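Local coordinates for protein SxtG (Microseira wollei, PDB 6U1R) that probably transfers an amidino group through a covalent amidino-cysteine intermediate, as an amidinotransferase of the saxitoxin biosynthetic pathway, at residues F205-F219 with K230-L242. Numbering follows the deposited sequence.
Sequences FVVTEFEPTFDAADF and KSHVTNSLGIEWL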
loop_
_atom_site.group_PDB
_atom_site.type_symbol
_atom_site.label_atom_id
_atom_site.label_comp_id
_atom_site.label_asym_id
_atom_site.label_seq_id
_atom_site.Cartn_x
_atom_site.Cartn_y
_atom_site.Cartn_z
ATOM N N PHE A 205 -23.753 -2.764 -6.655
ATOM C CA PHE A 205 -23.100 -1.510 -6.311
ATOM C C PHE A 205 -22.274 -1.019 -7.485
ATOM O O PHE A 205 -22.055 -1.741 -8.460
ATOM C CB PHE A 205 -22.246 -1.684 -5.056
ATOM C CG PHE A 205 -23.017 -2.225 -3.913
ATOM C CD1 PHE A 205 -23.901 -1.417 -3.226
ATOM C CD2 PHE A 205 -22.898 -3.550 -3.552
ATOM C CE1 PHE A 205 -24.647 -1.915 -2.189
ATOM C CE2 PHE A 205 -23.652 -4.063 -2.511
ATOM C CZ PHE A 205 -24.520 -3.242 -1.828
ATOM N N VAL A 206 -21.791 0.225 -7.367
ATOM C CA VAL A 206 -21.169 0.902 -8.509
ATOM C C VAL A 206 -19.753 0.399 -8.801
ATOM O O VAL A 206 -19.312 0.449 -9.955
ATOM C CB VAL A 206 -21.190 2.429 -8.300
ATOM C CG1 VAL A 206 -20.272 2.840 -7.183
ATOM C CG2 VAL A 206 -20.833 3.165 -9.586
ATOM N N VAL A 207 -19.003 -0.081 -7.800
ATOM C CA VAL A 207 -17.661 -0.581 -8.099
ATOM C C VAL A 207 -17.754 -1.933 -8.791
ATOM O O VAL A 207 -18.688 -2.725 -8.559
ATOM C CB VAL A 207 -16.751 -0.681 -6.860
ATOM C CG1 VAL A 207 -16.217 0.700 -6.459
ATOM C CG2 VAL A 207 -17.437 -1.380 -5.724
ATOM N N THR A 208 -16.780 -2.184 -9.658
ATOM C CA THR A 208 -16.649 -3.404 -10.440
ATOM C C THR A 208 -15.641 -4.320 -9.757
ATOM O O THR A 208 -15.241 -4.089 -8.604
ATOM C CB THR A 208 -16.185 -3.089 -11.862
ATOM O OG1 THR A 208 -14.830 -2.614 -11.807
ATOM C CG2 THR A 208 -17.066 -2.036 -12.510
ATOM N N GLU A 209 -15.196 -5.355 -10.480
ATOM C CA GLU A 209 -14.138 -6.251 -10.010
ATOM C C GLU A 209 -12.829 -6.048 -10.766
ATOM O O GLU A 209 -12.036 -6.980 -10.926
ATOM C CB GLU A 209 -14.598 -7.706 -10.103
ATOM C CG GLU A 209 -15.783 -8.039 -9.172
ATOM C CD GLU A 209 -15.459 -7.855 -7.690
ATOM O OE1 GLU A 209 -14.299 -8.095 -7.294
ATOM O OE2 GLU A 209 -16.383 -7.490 -6.922
ATOM N N PHE A 210 -12.571 -4.820 -11.220
ATOM C CA PHE A 210 -11.338 -4.538 -11.948
ATOM C C PHE A 210 -10.100 -4.698 -11.055
ATOM O O PHE A 210 -9.098 -5.291 -11.477
ATOM C CB PHE A 210 -11.454 -3.138 -12.549
ATOM C CG PHE A 210 -10.166 -2.555 -13.036
ATOM C CD1 PHE A 210 -9.591 -2.993 -14.220
ATOM C CD2 PHE A 210 -9.557 -1.532 -12.333
ATOM C CE1 PHE A 210 -8.414 -2.435 -14.676
ATOM C CE2 PHE A 210 -8.385 -0.979 -12.772
ATOM C CZ PHE A 210 -7.807 -1.428 -13.955
ATOM N N GLU A 211 -10.139 -4.180 -9.829
ATOM C CA GLU A 211 -8.990 -4.250 -8.936
ATOM C C GLU A 211 -9.465 -4.215 -7.489
ATOM O O GLU A 211 -10.597 -3.810 -7.212
ATOM C CB GLU A 211 -8.010 -3.105 -9.200
ATOM C CG GLU A 211 -8.529 -1.772 -8.722
ATOM C CD GLU A 211 -7.693 -0.621 -9.225
ATOM O OE1 GLU A 211 -6.457 -0.783 -9.401
ATOM O OE2 GLU A 211 -8.303 0.439 -9.447
ATOM N N PRO A 212 -8.612 -4.611 -6.538
ATOM C CA PRO A 212 -9.035 -4.651 -5.124
ATOM C C PRO A 212 -9.250 -3.256 -4.551
ATOM O O PRO A 212 -8.328 -2.437 -4.559
ATOM C CB PRO A 212 -7.868 -5.357 -4.423
ATOM C CG PRO A 212 -7.081 -6.027 -5.477
ATOM C CD PRO A 212 -7.322 -5.291 -6.759
ATOM N N THR A 213 -10.449 -3.001 -4.006
ATOM C CA THR A 213 -10.726 -1.783 -3.247
ATOM C C THR A 213 -11.574 -2.118 -2.027
ATOM O O THR A 213 -12.462 -2.985 -2.077
ATOM C CB THR A 213 -11.443 -0.668 -4.072
ATOM O OG1 THR A 213 -12.697 -1.130 -4.599
ATOM C CG2 THR A 213 -10.568 -0.178 -5.205
ATOM N N PHE A 214 -11.269 -1.446 -0.922
ATOM C CA PHE A 214 -12.167 -1.454 0.227
ATOM C C PHE A 214 -11.892 -0.239 1.100
ATOM O O PHE A 214 -10.785 0.316 1.102
ATOM C CB PHE A 214 -12.051 -2.755 1.054
ATOM C CG PHE A 214 -10.736 -2.943 1.785
ATOM C CD1 PHE A 214 -10.530 -2.357 3.031
ATOM C CD2 PHE A 214 -9.726 -3.733 1.249
ATOM C CE1 PHE A 214 -9.347 -2.544 3.708
ATOM C CE2 PHE A 214 -8.529 -3.932 1.936
ATOM C CZ PHE A 214 -8.339 -3.343 3.161
ATOM N N ASP A 215 -12.937 0.178 1.816
ATOM C CA ASP A 215 -12.826 1.117 2.923
ATOM C C ASP A 215 -12.806 0.322 4.224
ATOM O O ASP A 215 -13.565 -0.645 4.390
ATOM C CB ASP A 215 -14.013 2.083 2.966
ATOM C CG ASP A 215 -13.914 3.215 1.950
ATOM O OD1 ASP A 215 -13.139 3.101 0.982
ATOM O OD2 ASP A 215 -14.634 4.219 2.128
ATOM N N ALA A 216 -11.978 0.758 5.170
ATOM C CA ALA A 216 -11.857 0.001 6.408
ATOM C C ALA A 216 -13.174 -0.019 7.173
ATOM O O ALA A 216 -13.472 -0.985 7.884
ATOM C CB ALA A 216 -10.736 0.597 7.260
ATOM N N ALA A 217 -13.980 1.023 7.028
ATOM C CA ALA A 217 -15.219 1.108 7.791
ATOM C C ALA A 217 -16.337 0.245 7.221
ATOM O O ALA A 217 -17.440 0.241 7.791
ATOM C CB ALA A 217 -15.673 2.562 7.875
ATOM N N ASP A 218 -16.092 -0.507 6.140
ATOM C CA ASP A 218 -17.014 -1.572 5.747
ATOM C C ASP A 218 -16.800 -2.865 6.550
ATOM O O ASP A 218 -17.433 -3.890 6.226
ATOM C CB ASP A 218 -16.893 -1.872 4.244
ATOM C CG ASP A 218 -17.791 -0.982 3.396
ATOM O OD1 ASP A 218 -18.951 -0.751 3.811
ATOM O OD2 ASP A 218 -17.324 -0.507 2.332
ATOM N N PHE A 219 -15.961 -2.821 7.596
ATOM C CA PHE A 219 -15.670 -3.969 8.452
ATOM C C PHE A 219 -15.781 -3.593 9.927
ATOM O O PHE A 219 -15.470 -2.461 10.317
ATOM C CB PHE A 219 -14.269 -4.526 8.173
ATOM C CG PHE A 219 -14.065 -4.932 6.746
ATOM C CD1 PHE A 219 -13.650 -4.005 5.803
ATOM C CD2 PHE A 219 -14.314 -6.228 6.339
ATOM C CE1 PHE A 219 -13.479 -4.362 4.496
ATOM C CE2 PHE A 219 -14.126 -6.595 5.017
ATOM C CZ PHE A 219 -13.720 -5.661 4.093
ATOM N N LYS A 230 -19.976 -6.034 1.035
ATOM C CA LYS A 230 -19.809 -5.306 -0.218
ATOM C C LYS A 230 -20.591 -3.991 -0.158
ATOM O O LYS A 230 -21.587 -3.879 0.552
ATOM C CB LYS A 230 -20.295 -6.162 -1.393
ATOM C CG LYS A 230 -19.444 -7.428 -1.646
ATOM C CD LYS A 230 -19.933 -8.228 -2.864
ATOM C CE LYS A 230 -19.402 -7.625 -4.154
ATOM N NZ LYS A 230 -19.871 -8.394 -5.325
ATOM N N SER A 231 -20.125 -2.984 -0.892
ATOM C CA SER A 231 -20.741 -1.657 -0.850
ATOM C C SER A 231 -20.378 -0.912 -2.124
ATOM O O SER A 231 -19.774 -1.475 -3.034
ATOM C CB SER A 231 -20.273 -0.865 0.374
ATOM O OG SER A 231 -18.935 -0.488 0.184
ATOM N N HIS A 232 -20.739 0.374 -2.186
ATOM C CA HIS A 232 -20.316 1.172 -3.331
ATOM C C HIS A 232 -18.813 1.419 -3.389
ATOM O O HIS A 232 -18.360 1.934 -4.411
ATOM C CB HIS A 232 -21.067 2.488 -3.356
ATOM C CG HIS A 232 -22.502 2.321 -3.744
ATOM N ND1 HIS A 232 -22.879 1.802 -4.963
ATOM C CD2 HIS A 232 -23.650 2.554 -3.065
ATOM C CE1 HIS A 232 -24.195 1.751 -5.033
ATOM N NE2 HIS A 232 -24.691 2.205 -3.895
ATOM N N VAL A 233 -18.031 1.056 -2.369
ATOM C CA VAL A 233 -16.583 1.204 -2.431
ATOM C C VAL A 233 -15.815 -0.096 -2.182
ATOM O O VAL A 233 -14.624 -0.151 -2.516
ATOM C CB VAL A 233 -16.082 2.302 -1.464
ATOM C CG1 VAL A 233 -16.690 3.646 -1.829
ATOM C CG2 VAL A 233 -16.385 1.933 -0.016
ATOM N N THR A 234 -16.434 -1.142 -1.637
ATOM C CA THR A 234 -15.742 -2.382 -1.284
ATOM C C THR A 234 -16.250 -3.496 -2.196
ATOM O O THR A 234 -17.448 -3.784 -2.198
ATOM C CB THR A 234 -15.976 -2.733 0.190
ATOM O OG1 THR A 234 -15.338 -1.751 1.025
ATOM C CG2 THR A 234 -15.391 -4.098 0.528
ATOM N N ASN A 235 -15.353 -4.097 -2.980
ATOM C CA ASN A 235 -15.718 -5.168 -3.895
ATOM C C ASN A 235 -15.172 -6.512 -3.424
ATOM O O ASN A 235 -14.545 -6.637 -2.368
ATOM C CB ASN A 235 -15.263 -4.847 -5.332
ATOM C CG ASN A 235 -13.754 -4.742 -5.487
ATOM O OD1 ASN A 235 -12.986 -4.900 -4.534
ATOM N ND2 ASN A 235 -13.319 -4.453 -6.704
ATOM N N SER A 236 -15.483 -7.556 -4.196
ATOM C CA SER A 236 -15.096 -8.904 -3.783
ATOM C C SER A 236 -13.581 -9.060 -3.770
ATOM O O SER A 236 -13.035 -9.743 -2.897
ATOM C CB SER A 236 -15.747 -9.957 -4.701
ATOM O OG SER A 236 -17.157 -10.030 -4.501
ATOM N N LEU A 237 -12.882 -8.433 -4.721
ATOM C CA LEU A 237 -11.416 -8.514 -4.734
ATOM C C LEU A 237 -10.823 -7.881 -3.477
ATOM O O LEU A 237 -9.816 -8.364 -2.940
ATOM C CB LEU A 237 -10.839 -7.825 -5.976
ATOM C CG LEU A 237 -10.812 -8.571 -7.321
ATOM C CD1 LEU A 237 -10.096 -7.703 -8.370
ATOM C CD2 LEU A 237 -10.146 -9.926 -7.200
ATOM N N GLY A 238 -11.401 -6.769 -3.028
ATOM C CA GLY A 238 -10.905 -6.129 -1.820
ATOM C C GLY A 238 -11.107 -6.997 -0.596
ATOM O O GLY A 238 -10.215 -7.115 0.249
ATOM N N ILE A 239 -12.283 -7.625 -0.486
ATOM C CA ILE A 239 -12.537 -8.545 0.623
ATOM C C ILE A 239 -11.579 -9.721 0.552
ATOM O O ILE A 239 -11.015 -10.147 1.572
ATOM C CB ILE A 239 -14.004 -9.014 0.590
ATOM C CG1 ILE A 239 -14.951 -7.869 0.906
ATOM C CG2 ILE A 239 -14.245 -10.172 1.545
ATOM C CD1 ILE A 239 -16.378 -8.150 0.548
ATOM N N GLU A 240 -11.398 -10.273 -0.662
ATOM C CA GLU A 240 -10.480 -11.395 -0.866
ATOM C C GLU A 240 -9.056 -11.014 -0.485
ATOM O O GLU A 240 -8.315 -11.819 0.111
ATOM C CB GLU A 240 -10.525 -11.865 -2.332
ATOM C CG GLU A 240 -9.756 -13.169 -2.596
ATOM C CD GLU A 240 -9.625 -13.558 -4.073
ATOM O OE1 GLU A 240 -9.994 -12.767 -4.976
ATOM O OE2 GLU A 240 -9.131 -14.677 -4.330
ATOM N N TRP A 241 -8.655 -9.777 -0.805
ATOM C CA TRP A 241 -7.331 -9.307 -0.428
ATOM C C TRP A 241 -7.182 -9.291 1.087
ATOM O O TRP A 241 -6.169 -9.760 1.632
ATOM C CB TRP A 241 -7.041 -7.908 -1.007
ATOM C CG TRP A 241 -5.628 -7.529 -0.714
ATOM C CD1 TRP A 241 -4.540 -7.735 -1.526
ATOM C CD2 TRP A 241 -5.120 -6.938 0.499
ATOM N NE1 TRP A 241 -3.388 -7.317 -0.886
ATOM C CE2 TRP A 241 -3.718 -6.824 0.355
ATOM C CE3 TRP A 241 -5.718 -6.494 1.692
ATOM C CZ2 TRP A 241 -2.905 -6.280 1.361
ATOM C CZ3 TRP A 241 -4.909 -5.965 2.688
ATOM C CH2 TRP A 241 -3.516 -5.861 2.514
ATOM N N LEU A 242 -8.181 -8.762 1.796
ATOM C CA LEU A 242 -8.055 -8.683 3.251
ATOM C C LEU A 242 -8.081 -10.069 3.876
ATOM O O LEU A 242 -7.350 -10.335 4.838
ATOM C CB LEU A 242 -9.156 -7.816 3.841
ATOM C CG LEU A 242 -9.079 -7.554 5.353
ATOM C CD1 LEU A 242 -7.801 -6.793 5.691
ATOM C CD2 LEU A 242 -10.318 -6.796 5.801
HETATM O O HOH W 1 -18.978 -7.009 -7.514
#
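Phe219 meets Leu242 and Ile239, and Phe214 meets Trp241, on the first turns of helix 236-245. Leu242 CD2 sits over the centre of the Phe219 ring, a CH-pi contact, while Ile239 CG1 meets that ring at its edge. Phe214 presents its own edge to Trp241, CE2 to CE3 at 3.8 Å. At Gly238 the backbones close to 4.1 Å, Gly238 CA to Pro212 CA, and the same CA gives a CH...O contact to Thr213 O.

Asn235, the N-cap, ties the loop together. With CG placed between its backbone N and carbonyl carbon (chi1 64°), its amide faces the loop: ND2 gives nearly straight bonds to Thr208 O (2.7 Å) and Glu211 O (2.8 Å), both close to the amide plane. Gly238 N and Thr213 N approach OD1 from opposite faces, so four bonds fix the amide's rotation. Glu209 takes the first N-H groups of the helix on the syn lone pairs of its carboxylate, OE2 from Ser236 N (2.9 Å) and OE1 from Leu237 N (3.0 Å); the helix dipole probably stabilises its charge. A water bridges Glu209 OE2 and Lys230 NZ.

Farther along, Asp218 OD2 accepts Thr234 OG1 and Ser231 OG, each at 2.7 Å, from one face of its carboxylate. Phe205 turns its edge to the face of His232, whose ND1 accepts Val206 N in the ring plane and whose NE2 is hydrogen-bonded to Pro260 O.

Asp215, a predicted active-site residue, leans on Val233 CG2 and hydrogen-bonds through OD2 to His264 NE2, another predicted active-site residue. Strands 139-142 and 251-255 cover Phe214, Phe219 and Leu242, while Trp241 NE1 bonds Trp177 O of the second subunit.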